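ABC transporter periplasmic-binding protein YtfQ (Mycobacterium smegmatis, PDB 6HB0) probably binds a sugar, most likely L-arabinofuranose, outside the cytoplasmic membrane as the solute-binding component of a carbohydrate ABC transporter. Local coordinates at residues A[79-84]-A[103-108]; A[107-112]-A[119-124]; A[152-157]-A[182-187]; A[210-215]-A[240-245]; A[261-266]-A[288-293]. All blocks are in the same frame, centred on the assembly; numbering follows the deposited sequence.

Interaction 1: A[79-84]-A[103-108]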
# COMPACT_ATOMS: atom_id res chain seq x y z
N ILE A 79 9.25 -14.21 15.74
CA ILE A 79 9.82 -14.07 14.42
C ILE A 79 8.75 -13.38 13.55
O ILE A 79 7.57 -13.75 13.58
CB ILE A 79 10.19 -15.43 13.81
CG1 ILE A 79 11.50 -15.93 14.42
CG2 ILE A 79 10.38 -15.32 12.29
CD1 ILE A 79 11.74 -17.41 14.14
N ALA A 80 9.18 -12.38 12.82
CA ALA A 80 8.32 -11.77 11.85
C ALA A 80 9.09 -11.71 10.55
O ALA A 80 10.31 -11.59 10.55
CB ALA A 80 7.90 -10.38 12.29
N PHE A 81 8.36 -11.83 9.46
CA PHE A 81 8.98 -11.61 8.17
C PHE A 81 7.98 -11.17 7.14
O PHE A 81 6.79 -11.32 7.30
CB PHE A 81 9.75 -12.84 7.69
CG PHE A 81 8.89 -14.03 7.36
CD1 PHE A 81 8.38 -14.84 8.37
CD2 PHE A 81 8.72 -14.44 6.03
CE1 PHE A 81 7.65 -15.95 8.08
CE2 PHE A 81 7.99 -15.57 5.74
CZ PHE A 81 7.43 -16.32 6.77
N SER A 82 8.54 -10.58 6.10
CA SER A 82 7.86 -10.08 4.94
C SER A 82 8.16 -11.07 3.81
O SER A 82 9.25 -11.02 3.24
CB SER A 82 8.46 -8.70 4.68
OG SER A 82 7.95 -8.08 3.57
N PRO A 83 7.24 -11.99 3.51
CA PRO A 83 7.51 -13.10 2.58
C PRO A 83 7.86 -12.61 1.18
O PRO A 83 7.13 -11.84 0.61
CB PRO A 83 6.18 -13.87 2.53
CG PRO A 83 5.42 -13.46 3.75
CD PRO A 83 5.90 -12.08 4.12
N VAL A 84 8.98 -13.05 0.64
CA VAL A 84 9.37 -12.66 -0.69
C VAL A 84 8.39 -13.27 -1.70
O VAL A 84 8.15 -12.69 -2.73
CB VAL A 84 10.83 -13.05 -1.00
CG1 VAL A 84 11.15 -14.48 -0.66
CG2 VAL A 84 11.13 -12.86 -2.47
N VAL A 103 4.97 -16.53 15.07
CA VAL A 103 5.30 -15.86 13.84
C VAL A 103 4.27 -14.83 13.41
O VAL A 103 3.09 -15.10 13.42
CB VAL A 103 5.40 -16.88 12.73
CG1 VAL A 103 5.61 -16.18 11.36
CG2 VAL A 103 6.61 -17.79 13.06
N ILE A 104 4.74 -13.68 12.97
CA ILE A 104 3.91 -12.63 12.44
C ILE A 104 4.36 -12.37 11.02
O ILE A 104 5.55 -12.14 10.77
CB ILE A 104 4.11 -11.33 13.24
CG1 ILE A 104 3.72 -11.57 14.70
CG2 ILE A 104 3.29 -10.20 12.66
CD1 ILE A 104 3.85 -10.31 15.51
N LEU A 105 3.40 -12.37 10.10
CA LEU A 105 3.67 -12.00 8.69
C LEU A 105 3.39 -10.55 8.41
O LEU A 105 2.36 -10.03 8.85
CB LEU A 105 2.78 -12.82 7.78
CG LEU A 105 2.97 -14.32 7.90
CD1 LEU A 105 2.03 -15.07 7.02
CD2 LEU A 105 4.41 -14.71 7.62
N THR A 106 4.26 -9.91 7.64
CA THR A 106 4.04 -8.55 7.26
C THR A 106 4.06 -8.38 5.74
O THR A 106 4.77 -9.09 5.00
CB THR A 106 5.08 -7.60 7.87
OG1 THR A 106 6.36 -7.89 7.31
CG2 THR A 106 5.20 -7.78 9.36
N ASP A 107 3.29 -7.42 5.29
CA ASP A 107 3.34 -6.88 3.91
C ASP A 107 2.69 -7.79 2.83
O ASP A 107 1.90 -7.31 2.02
CB ASP A 107 4.77 -6.47 3.45
CG ASP A 107 5.54 -5.61 4.49
OD1 ASP A 107 5.03 -4.48 4.87
OD2 ASP A 107 6.68 -6.04 4.90
N ARG A 108 3.04 -9.07 2.78
CA ARG A 108 2.49 -9.96 1.78
C ARG A 108 1.97 -11.21 2.48
O ARG A 108 2.62 -11.75 3.37
CB ARG A 108 3.56 -10.32 0.77
CG ARG A 108 3.08 -11.30 -0.31
CD ARG A 108 4.24 -12.01 -1.00
NE ARG A 108 5.19 -11.04 -1.54
CZ ARG A 108 5.01 -10.35 -2.66
NH1 ARG A 108 5.94 -9.49 -3.04
NH2 ARG A 108 3.92 -10.50 -3.40

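Interaction 2: A[107-112]-A[119-124]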
# COMPACT_ATOMS: atom_id res chain seq x y z
N ASP A 107 3.29 -7.42 5.29
CA ASP A 107 3.34 -6.88 3.91
C ASP A 107 2.69 -7.79 2.83
O ASP A 107 1.90 -7.31 2.02
CB ASP A 107 4.77 -6.47 3.45
CG ASP A 107 5.54 -5.61 4.49
OD1 ASP A 107 5.03 -4.48 4.87
OD2 ASP A 107 6.68 -6.04 4.90
N ARG A 108 3.04 -9.07 2.78
CA ARG A 108 2.49 -9.96 1.78
C ARG A 108 1.97 -11.21 2.48
O ARG A 108 2.62 -11.75 3.37
CB ARG A 108 3.56 -10.32 0.77
CG ARG A 108 3.08 -11.30 -0.31
CD ARG A 108 4.24 -12.01 -1.00
NE ARG A 108 5.19 -11.04 -1.54
CZ ARG A 108 5.01 -10.35 -2.66
NH1 ARG A 108 5.94 -9.49 -3.04
NH2 ARG A 108 3.92 -10.50 -3.40
N ALA A 109 0.77 -11.62 2.11
CA ALA A 109 0.08 -12.78 2.68
C ALA A 109 0.65 -14.06 2.12
O ALA A 109 1.19 -14.05 1.04
CB ALA A 109 -1.38 -12.72 2.31
N VAL A 110 0.55 -15.15 2.86
CA VAL A 110 1.01 -16.43 2.33
C VAL A 110 -0.13 -17.37 2.04
O VAL A 110 -1.21 -17.24 2.59
CB VAL A 110 2.02 -17.14 3.25
CG1 VAL A 110 3.27 -16.28 3.37
CG2 VAL A 110 1.36 -17.51 4.56
N ASP A 111 0.15 -18.34 1.18
CA ASP A 111 -0.71 -19.49 0.95
C ASP A 111 -0.17 -20.56 1.89
O ASP A 111 1.04 -20.82 1.92
CB ASP A 111 -0.49 -20.07 -0.46
CG ASP A 111 -1.06 -19.22 -1.60
OD1 ASP A 111 -1.87 -18.28 -1.36
OD2 ASP A 111 -0.69 -19.54 -2.77
N THR A 112 -1.02 -21.19 2.66
CA THR A 112 -0.55 -22.31 3.47
C THR A 112 -1.45 -23.50 3.25
O THR A 112 -2.63 -23.32 2.95
CB THR A 112 -0.52 -21.97 4.96
OG1 THR A 112 -0.01 -23.10 5.69
CG2 THR A 112 -1.89 -21.52 5.44
N LYS A 119 0.59 -16.40 13.47
CA LYS A 119 -0.40 -15.82 14.38
C LYS A 119 -1.21 -14.76 13.67
O LYS A 119 -2.39 -14.67 13.84
CB LYS A 119 0.32 -15.16 15.56
CG LYS A 119 1.01 -16.11 16.51
CD LYS A 119 0.15 -17.29 16.92
CE LYS A 119 0.71 -17.95 18.16
NZ LYS A 119 0.04 -19.23 18.45
N THR A 120 -0.55 -13.93 12.88
CA THR A 120 -1.24 -12.84 12.23
C THR A 120 -0.49 -12.32 11.04
O THR A 120 0.72 -12.53 10.90
CB THR A 120 -1.62 -11.66 13.23
OG1 THR A 120 -2.63 -10.86 12.60
CG2 THR A 120 -0.47 -10.78 13.59
N PHE A 121 -1.26 -11.70 10.17
CA PHE A 121 -0.77 -11.06 8.97
C PHE A 121 -1.15 -9.59 9.06
O PHE A 121 -2.31 -9.27 9.34
CB PHE A 121 -1.45 -11.65 7.71
CG PHE A 121 -1.23 -10.82 6.50
CD1 PHE A 121 0.06 -10.62 6.01
CD2 PHE A 121 -2.26 -10.16 5.90
CE1 PHE A 121 0.29 -9.82 4.92
CE2 PHE A 121 -2.04 -9.36 4.77
CZ PHE A 121 -0.74 -9.19 4.28
N ILE A 122 -0.21 -8.72 8.80
CA ILE A 122 -0.39 -7.29 8.74
C ILE A 122 0.06 -6.77 7.39
O ILE A 122 1.26 -6.83 7.07
CB ILE A 122 0.48 -6.53 9.78
CG1 ILE A 122 0.46 -7.19 11.15
CG2 ILE A 122 -0.03 -5.12 9.91
CD1 ILE A 122 1.61 -6.71 11.99
N GLY A 123 -0.85 -6.24 6.59
CA GLY A 123 -0.45 -5.65 5.29
C GLY A 123 -1.54 -4.82 4.65
O GLY A 123 -2.66 -4.84 5.12
N ALA A 124 -1.19 -4.12 3.57
CA ALA A 124 -2.12 -3.24 2.90
C ALA A 124 -3.13 -4.04 2.10
O ALA A 124 -2.86 -5.17 1.72
CB ALA A 124 -1.40 -2.28 1.98
O HOH W 1 -0.88 -6.81 1.43

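Interaction 3: A[152-157]-A[182-187]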
# COMPACT_ATOMS: atom_id res chain seq x y z
N GLN A 152 -9.29 4.27 -17.17
CA GLN A 152 -8.46 3.71 -16.13
C GLN A 152 -7.06 3.43 -16.60
O GLN A 152 -6.83 2.73 -17.59
CB GLN A 152 -9.12 2.44 -15.60
CG GLN A 152 -8.31 1.74 -14.50
CD GLN A 152 -9.09 0.68 -13.69
OE1 GLN A 152 -8.59 0.19 -12.67
NE2 GLN A 152 -10.26 0.29 -14.17
N LEU A 153 -6.11 3.98 -15.88
CA LEU A 153 -4.68 3.70 -16.14
C LEU A 153 -4.30 2.61 -15.16
O LEU A 153 -4.25 2.83 -13.94
CB LEU A 153 -3.87 4.97 -15.93
CG LEU A 153 -4.22 6.15 -16.83
CD1 LEU A 153 -3.50 7.42 -16.38
CD2 LEU A 153 -3.83 5.84 -18.26
N GLU A 154 -4.10 1.39 -15.68
CA GLU A 154 -3.79 0.28 -14.85
C GLU A 154 -2.30 0.15 -14.63
O GLU A 154 -1.49 0.57 -15.47
CB GLU A 154 -4.24 -1.02 -15.50
CG GLU A 154 -5.67 -1.05 -15.91
CD GLU A 154 -5.97 -2.30 -16.77
OE1 GLU A 154 -5.20 -3.28 -16.73
OE2 GLU A 154 -7.02 -2.29 -17.44
N GLY A 155 -1.95 -0.46 -13.50
CA GLY A 155 -0.60 -0.84 -13.22
C GLY A 155 -0.12 -1.99 -14.13
O GLY A 155 -0.83 -2.49 -15.00
N THR A 156 1.13 -2.38 -13.95
CA THR A 156 1.70 -3.47 -14.72
C THR A 156 0.84 -4.68 -14.79
O THR A 156 0.36 -5.13 -13.75
CB THR A 156 3.07 -3.81 -14.13
OG1 THR A 156 3.85 -2.64 -14.26
CG2 THR A 156 3.75 -4.96 -14.89
N THR A 157 0.64 -5.22 -15.99
CA THR A 157 -0.23 -6.37 -16.18
C THR A 157 0.15 -7.54 -15.27
O THR A 157 1.31 -7.95 -15.19
CB THR A 157 -0.18 -6.87 -17.63
OG1 THR A 157 -0.53 -5.80 -18.50
CG2 THR A 157 -1.18 -7.98 -17.83
N VAL A 182 -14.87 3.31 -19.90
CA VAL A 182 -14.91 3.27 -21.37
C VAL A 182 -13.56 2.91 -21.97
O VAL A 182 -13.46 2.63 -23.15
CB VAL A 182 -15.49 4.57 -22.00
CG1 VAL A 182 -16.95 4.75 -21.61
CG2 VAL A 182 -14.66 5.79 -21.64
N ALA A 183 -12.50 2.97 -21.18
CA ALA A 183 -11.19 2.48 -21.64
C ALA A 183 -10.35 2.17 -20.42
O ALA A 183 -10.48 2.84 -19.39
CB ALA A 183 -10.50 3.52 -22.50
N SER A 184 -9.52 1.14 -20.54
CA SER A 184 -8.72 0.66 -19.44
C SER A 184 -7.47 0.00 -20.03
O SER A 184 -7.58 -0.87 -20.87
CB SER A 184 -9.49 -0.31 -18.60
OG SER A 184 -8.88 -0.48 -17.33
N GLN A 185 -6.30 0.51 -19.67
CA GLN A 185 -5.07 0.03 -20.29
C GLN A 185 -3.90 0.23 -19.33
O GLN A 185 -3.88 1.20 -18.59
CB GLN A 185 -4.86 0.79 -21.59
CG GLN A 185 -3.63 0.39 -22.36
CD GLN A 185 -3.60 0.96 -23.76
OE1 GLN A 185 -4.65 1.22 -24.35
NE2 GLN A 185 -2.40 1.17 -24.30
N THR A 186 -2.93 -0.68 -19.37
CA THR A 186 -1.77 -0.55 -18.52
C THR A 186 -0.90 0.64 -18.88
O THR A 186 -0.56 0.86 -20.06
CB THR A 186 -0.90 -1.85 -18.50
OG1 THR A 186 0.17 -1.67 -17.55
CG2 THR A 186 -0.32 -2.14 -19.88
N GLY A 187 -0.51 1.41 -17.86
CA GLY A 187 0.58 2.40 -17.97
C GLY A 187 1.83 1.98 -17.15
O GLY A 187 2.73 2.80 -16.92
O HOH W 2 2.26 -4.15 -18.38

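Interaction 4: A[210-215]-A[240-245]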
# COMPACT_ATOMS: atom_id res chain seq x y z
N VAL A 210 -13.51 11.33 -16.03
CA VAL A 210 -12.66 11.00 -14.91
C VAL A 210 -11.59 10.04 -15.35
O VAL A 210 -11.89 9.13 -16.13
CB VAL A 210 -13.46 10.28 -13.82
CG1 VAL A 210 -12.52 9.93 -12.65
CG2 VAL A 210 -14.61 11.13 -13.32
N VAL A 211 -10.36 10.26 -14.88
CA VAL A 211 -9.34 9.22 -14.92
C VAL A 211 -9.08 8.63 -13.55
O VAL A 211 -8.97 9.33 -12.56
CB VAL A 211 -8.07 9.56 -15.76
CG1 VAL A 211 -8.07 10.95 -16.32
CG2 VAL A 211 -6.75 9.00 -15.18
N PHE A 212 -9.10 7.31 -13.47
CA PHE A 212 -8.66 6.60 -12.31
C PHE A 212 -7.26 6.07 -12.61
O PHE A 212 -7.05 5.26 -13.51
CB PHE A 212 -9.59 5.47 -11.97
CG PHE A 212 -9.03 4.54 -10.92
CD1 PHE A 212 -8.49 5.06 -9.76
CD2 PHE A 212 -9.02 3.18 -11.10
CE1 PHE A 212 -7.98 4.22 -8.77
CE2 PHE A 212 -8.52 2.35 -10.13
CZ PHE A 212 -7.98 2.87 -8.96
N ALA A 213 -6.30 6.61 -11.89
CA ALA A 213 -4.88 6.24 -12.04
C ALA A 213 -4.51 5.35 -10.87
O ALA A 213 -4.62 5.75 -9.72
CB ALA A 213 -4.03 7.47 -12.01
N GLN A 214 -4.10 4.13 -11.15
CA GLN A 214 -3.79 3.18 -10.11
C GLN A 214 -2.50 3.49 -9.35
O GLN A 214 -2.21 2.79 -8.40
CB GLN A 214 -3.71 1.76 -10.66
CG GLN A 214 -5.01 1.20 -11.05
CD GLN A 214 -4.89 -0.22 -11.52
OE1 GLN A 214 -3.79 -0.79 -11.50
NE2 GLN A 214 -6.01 -0.81 -11.98
N ASN A 215 -1.73 4.49 -9.76
CA ASN A 215 -0.71 5.08 -8.89
C ASN A 215 -0.49 6.54 -9.23
O ASN A 215 -1.02 7.06 -10.22
CB ASN A 215 0.62 4.27 -8.85
CG ASN A 215 1.54 4.57 -10.00
OD1 ASN A 215 1.11 5.02 -11.07
ND2 ASN A 215 2.84 4.29 -9.79
N VAL A 240 -8.66 10.79 -10.09
CA VAL A 240 -8.64 10.14 -8.78
C VAL A 240 -7.48 9.13 -8.84
O VAL A 240 -7.37 8.38 -9.84
CB VAL A 240 -9.97 9.52 -8.38
CG1 VAL A 240 -10.53 8.58 -9.45
CG2 VAL A 240 -9.88 8.77 -7.06
N ALA A 241 -6.60 9.14 -7.84
CA ALA A 241 -5.37 8.30 -7.87
C ALA A 241 -5.12 7.59 -6.59
O ALA A 241 -5.63 7.97 -5.55
CB ALA A 241 -4.18 9.11 -8.28
N VAL A 242 -4.32 6.54 -6.65
CA VAL A 242 -3.80 5.88 -5.47
C VAL A 242 -2.38 6.35 -5.21
O VAL A 242 -1.62 6.54 -6.13
CB VAL A 242 -3.84 4.37 -5.67
CG1 VAL A 242 -3.38 3.66 -4.41
CG2 VAL A 242 -5.25 3.92 -6.06
N ASP A 243 -2.04 6.50 -3.92
CA ASP A 243 -0.68 6.80 -3.39
C ASP A 243 -0.59 8.28 -2.95
O ASP A 243 -0.57 9.20 -3.76
CB ASP A 243 0.49 6.54 -4.34
CG ASP A 243 0.68 5.10 -4.74
OD1 ASP A 243 0.29 4.16 -4.04
OD2 ASP A 243 1.29 4.94 -5.80
N ALA A 244 -0.52 8.50 -1.65
CA ALA A 244 -0.45 9.84 -1.13
C ALA A 244 1.01 10.25 -1.02
O ALA A 244 1.54 10.41 0.06
CB ALA A 244 -1.14 9.87 0.20
N THR A 245 1.68 10.34 -2.16
CA THR A 245 3.06 10.72 -2.19
C THR A 245 3.15 12.26 -2.27
O THR A 245 2.18 12.98 -2.53
CB THR A 245 3.73 10.18 -3.46
OG1 THR A 245 3.11 10.78 -4.61
CG2 THR A 245 3.64 8.68 -3.54

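Interaction 5: A[261-266]-A[288-293]. With ZN (zinc ion), chain F.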
# COMPACT_ATOMS: atom_id res chain seq x y z
N VAL A 261 -6.27 8.28 -2.60
CA VAL A 261 -6.46 7.29 -1.57
C VAL A 261 -5.17 6.51 -1.38
O VAL A 261 -4.38 6.37 -2.33
CB VAL A 261 -7.61 6.30 -1.88
CG1 VAL A 261 -8.92 7.04 -1.96
CG2 VAL A 261 -7.36 5.56 -3.15
N GLU A 262 -4.97 5.96 -0.19
CA GLU A 262 -3.86 5.05 0.06
C GLU A 262 -4.22 4.17 1.19
O GLU A 262 -4.84 4.64 2.14
CB GLU A 262 -2.58 5.80 0.40
CG GLU A 262 -1.40 4.86 0.57
CD GLU A 262 -0.09 5.54 0.93
OE1 GLU A 262 0.20 6.56 0.28
OE2 GLU A 262 0.66 5.04 1.82
N CYS A 263 -3.89 2.88 1.09
CA CYS A 263 -3.92 1.97 2.20
C CYS A 263 -2.45 1.86 2.63
O CYS A 263 -1.59 1.44 1.83
CB CYS A 263 -4.45 0.60 1.82
SG CYS A 263 -4.60 -0.53 3.23
N ASN A 264 -2.14 2.21 3.85
CA ASN A 264 -0.76 2.18 4.32
C ASN A 264 -0.19 0.76 4.44
O ASN A 264 -0.87 -0.21 4.68
CB ASN A 264 -0.62 2.81 5.71
CG ASN A 264 -0.80 4.29 5.75
OD1 ASN A 264 -1.10 4.80 6.81
ND2 ASN A 264 -0.58 4.98 4.66
N PRO A 265 1.13 0.66 4.30
CA PRO A 265 1.77 -0.53 4.83
C PRO A 265 1.76 -0.52 6.35
O PRO A 265 1.31 0.45 7.03
CB PRO A 265 3.20 -0.42 4.33
CG PRO A 265 3.44 1.04 4.31
CD PRO A 265 2.11 1.68 3.91
N LEU A 266 2.23 -1.62 6.91
CA LEU A 266 2.51 -1.71 8.33
C LEU A 266 3.29 -0.47 8.74
O LEU A 266 4.20 -0.05 8.03
CB LEU A 266 3.41 -2.94 8.50
CG LEU A 266 4.07 -3.17 9.82
CD1 LEU A 266 4.33 -4.66 9.84
CD2 LEU A 266 5.38 -2.45 9.97
N VAL A 288 -4.54 -8.07 10.95
CA VAL A 288 -4.63 -6.77 11.58
C VAL A 288 -4.53 -5.79 10.44
O VAL A 288 -3.65 -5.93 9.60
CB VAL A 288 -3.49 -6.55 12.61
CG1 VAL A 288 -3.39 -5.11 13.06
CG2 VAL A 288 -3.72 -7.44 13.82
N VAL A 289 -5.44 -4.81 10.42
CA VAL A 289 -5.53 -3.88 9.31
C VAL A 289 -4.59 -2.73 9.46
O VAL A 289 -4.26 -2.34 10.55
CB VAL A 289 -6.92 -3.21 9.21
CG1 VAL A 289 -7.94 -4.27 8.92
CG2 VAL A 289 -7.28 -2.39 10.47
N THR A 290 -4.13 -2.20 8.34
CA THR A 290 -3.27 -1.04 8.38
C THR A 290 -4.16 0.20 8.32
O THR A 290 -5.28 0.13 7.88
CB THR A 290 -2.28 -1.04 7.23
OG1 THR A 290 -2.98 -1.17 5.99
CG2 THR A 290 -1.30 -2.19 7.37
N PRO A 291 -3.63 1.35 8.73
CA PRO A 291 -4.36 2.58 8.52
C PRO A 291 -4.46 3.06 7.07
O PRO A 291 -3.68 2.66 6.21
CB PRO A 291 -3.56 3.63 9.34
CG PRO A 291 -2.39 2.94 9.87
CD PRO A 291 -2.30 1.57 9.32
N ASP A 292 -5.41 3.96 6.84
CA ASP A 292 -5.66 4.56 5.56
C ASP A 292 -5.42 6.04 5.53
O ASP A 292 -5.45 6.71 6.56
CB ASP A 292 -7.13 4.28 5.20
CG ASP A 292 -7.41 2.81 4.94
OD1 ASP A 292 -6.47 2.09 4.52
OD2 ASP A 292 -8.57 2.39 5.13
N GLU A 293 -5.21 6.56 4.32
CA GLU A 293 -5.15 7.98 4.05
C GLU A 293 -6.08 8.29 2.89
O GLU A 293 -6.31 7.43 1.99
CB GLU A 293 -3.75 8.44 3.67
CG GLU A 293 -2.73 8.18 4.77
CD GLU A 293 -1.30 8.59 4.42
OE1 GLU A 293 -1.10 9.71 3.92
OE2 GLU A 293 -0.37 7.83 4.74
ZN ZN F . -6.53 0.20 4.15
O HOH W 3 -6.77 -0.75 5.92

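Interaction 1: A[79-84]-A[103-108]
I79 meets V103 at the start of two parallel strands. The carbonyl oxygen I79 O takes the amide hydrogen of I104 N at 2.9 Å, and the CA-H of V103 is directed at the same oxygen. A80 comes next with its methyl group on the other face of the sheet, where its CB lies 4.0 Å from the CB of I104. F81 turns both its N-H and its C=O to strand 103-106, giving to I104 O and accepting from T106 N; the two strands run parallel, their directions 16° apart. Its CG occupies the crowded position between backbone N and carbonyl carbon (chi1 67°). The ring and the L105 side chain run side by side, with methyl CD2 of L105 over one ring face, displaced toward the rim and 3.8 Å from the F81 centroid, a CH-pi contact. V103 CG1 comes obliquely to CE1 of the same ring. S82 leaves the strand with OG anti to its backbone N (chi1 178°), and this hydroxyl donates to the anti lone pair of D107 OD2 at 2.7 Å. P83 sets its CG against L105 CD2 (4.2 Å), while P83 O accepts from R108 NE at 3.0 Å, close to the guanidinium plane. T106 OG1 also donates to D107 OD2, 3.1 Å away and from above the carboxylate plane, and A36 N holds D107 OD1. Gripped at both oxygens, the D107 carboxylate has its rotation fixed, and three donors around it would probably favour the charged form.

Interaction 2: A[107-112]-A[119-124]
D107 and I122 form the shortest direct polar bond of this contact, D107 N donating to I122 O over 2.8 Å in a nearly straight line (162° at the hydrogen). Beyond it a water extends the link, donating to D107 O at 2.9 Å and to A124 O at 2.6 Å, so the loop and the end of the strand are tied by one direct bond and one water bridge. The rest is carried by the F121 ring. Its CG stands anti to the backbone N (chi1 166°), which turns the ring toward the backbone of 107-109. A109 CB sits almost above the ring centre, 4.1 Å from the F121 centroid and 11° off the normal, a CH-pi contact, and A109 CA lies over the same face nearer the rim. R108 C is close to CE1 at 3.3 Å, an oblique approach, whereas D107 C, R108 N and the bridging water line the ring edge. Over the opposite face lies G123 N. The F121 side chain also rests on L105, and I122 touches I104 and L274. Strand 120-122 thus runs between strands 103-106 and 287-288, with helix 269-279 against its I122 side.

Interaction 3: A[152-157]-A[182-187]
Q152 and A183 belong to a ladder between parallel strands whose axes are 20° apart; four of its backbone hydrogen bonds lie here. Q152 N gives to A183 O, Q185 N to Q152 O, E154 N to Q185 O, and finally G187 N to E154 O at 2.7 Å, which carries the pairing just past the end of strand 179-186.

Hydroxyl groups add the side-chain bonds. S184 OG, anti to its backbone N (chi1 -163°), donates to the anti lone pair of E154 OE2 at 2.6 Å; the extended E154 chain leans toward the neighbouring strand and brings OE2 to S184, and K166 NZ makes a salt bridge to the same atom. T186 OG1 donates to G155 O over 2.9 Å from well above the carbonyl plane, and it also bonds D188 N. A water accepts from T157 N at 3.1 Å and donates only weakly to T186 OG1.

Van der Waals contacts fill the remainder. Q152 CB lies 3.4 Å from S184 OG, with its amide end passing on to Q214, and T157 OG1 meets T186 CG2 at 3.9 Å where the two side chains cross at about a right angle.

Strand 179-186 is an edge strand of its sheet within this chain. With strand 148-154 and helix 160-173 it forms one crossover, the beta-alpha-beta element from which the lobes of periplasmic binding proteins are built.

Interaction 4: A[210-215]-A[240-245]
F212 and A213 pair with V240 and A241 in two parallel strands whose axes are 4.8 Å apart and differ in direction by only 1°, joined by V240 N to V211 O, A213 N to V240 O and V242 N to A213 O. On one face of the sheet the F212 ring presents its edge to the neighbouring strand: V240 O is 3.5 Å from F212 CD1, and V242 CG2 is 3.9 Å from F212 CE1. V240 CG1, set between backbone N and carbonyl carbon (chi1 53°), packs against F212 CD1 and, on its other flank, against V210 CG1 at 4.0 Å. The opposite face carries the small pair A213 and A241, whose CB atoms are 4.1 Å apart. At the strand ends V242 CB rests on Q214 O at 3.6 Å, and just beyond, D243 OD2 comes to 3.2 Å from N215 CB. The D243 carboxylate has its main partner in R34, which makes a salt bridge to OD1. N215 is an N-cap: its OD1 accepts from M218 N at the start of helix 216-228, and its ND2 gives to F189 O. D216 and D217, next in the chain, bind a zinc ion. Strand 210-213 lies between strands 148-154 and 238-242, while F212 and V240 pack on A133 of helix 126-140 and the F212 ring stacks on F169 of helix 160-173.

Interaction 5: A[261-266]-A[288-293]
C263 and D292 hold one zinc ion between them across a non-hydrogen-bonded pair of antiparallel strands. C263 SG, anti to its backbone N (chi1 -176°), binds the metal at 2.3 Å. D292 offers OD1 at 1.9 Å, while D292 OD2 stays 3.1 Å from the zinc, so the carboxylate grips with one oxygen. A water at 2.0 Å from the zinc, itself donating to T290 O, and E128 OE2 from helix 126-140 complete four ligands.

E262 and E293 point to the other face, where N264, just past the strand, joins them. Its ND2 gives one hydrogen to E293 OE2 at 2.9 Å, nearly straight, and also bonds E262 OE2 at 3.1 Å, met from above that carboxylate's plane. Both acceptors lie near the amide plane. E262 and E293 run side by side, with their OE2 atoms 4.2 Å apart. E262 has a further partner in A244 N through OE1. The backbones are tied by E262 and E293 bonding each other both ways and by N264 N giving to P291 O, and beyond these T290 OG1 donates to N264 O at 2.7 Å.

The zinc site thus bridges strands 259-263 and 292-295. N264 ND2 donates to both carboxylates from beside the pair, whose closeness would be expected to raise the affinity of one glutamate for a proton, although the N264 hydrogens offset part of it.

How the interactions relate
Along the chain interactions 1 and 2 come first, sharing D107 and R108 with centres 6 Å apart, in the parallel sheet of one lobe. Interactions 3 and 4, centres 12 Å apart, follow in the sheet of the other, through adjacent strands 148-154 and 210-213. The centres of interactions 1 and 3 are about 30 Å apart, on opposite sides of the chain's centre. Interaction 5 closes the series nearest that centre: its strand 259-263 neighbours strand 238-242 of interaction 4, while L266 packs on T106 of interaction 1 and V288 N makes a backbone hydrogen bond with F121 O of interaction 2. It joins the two lobes, consistent with two-lobed periplasmic binding proteins, whose solute lies between lobes.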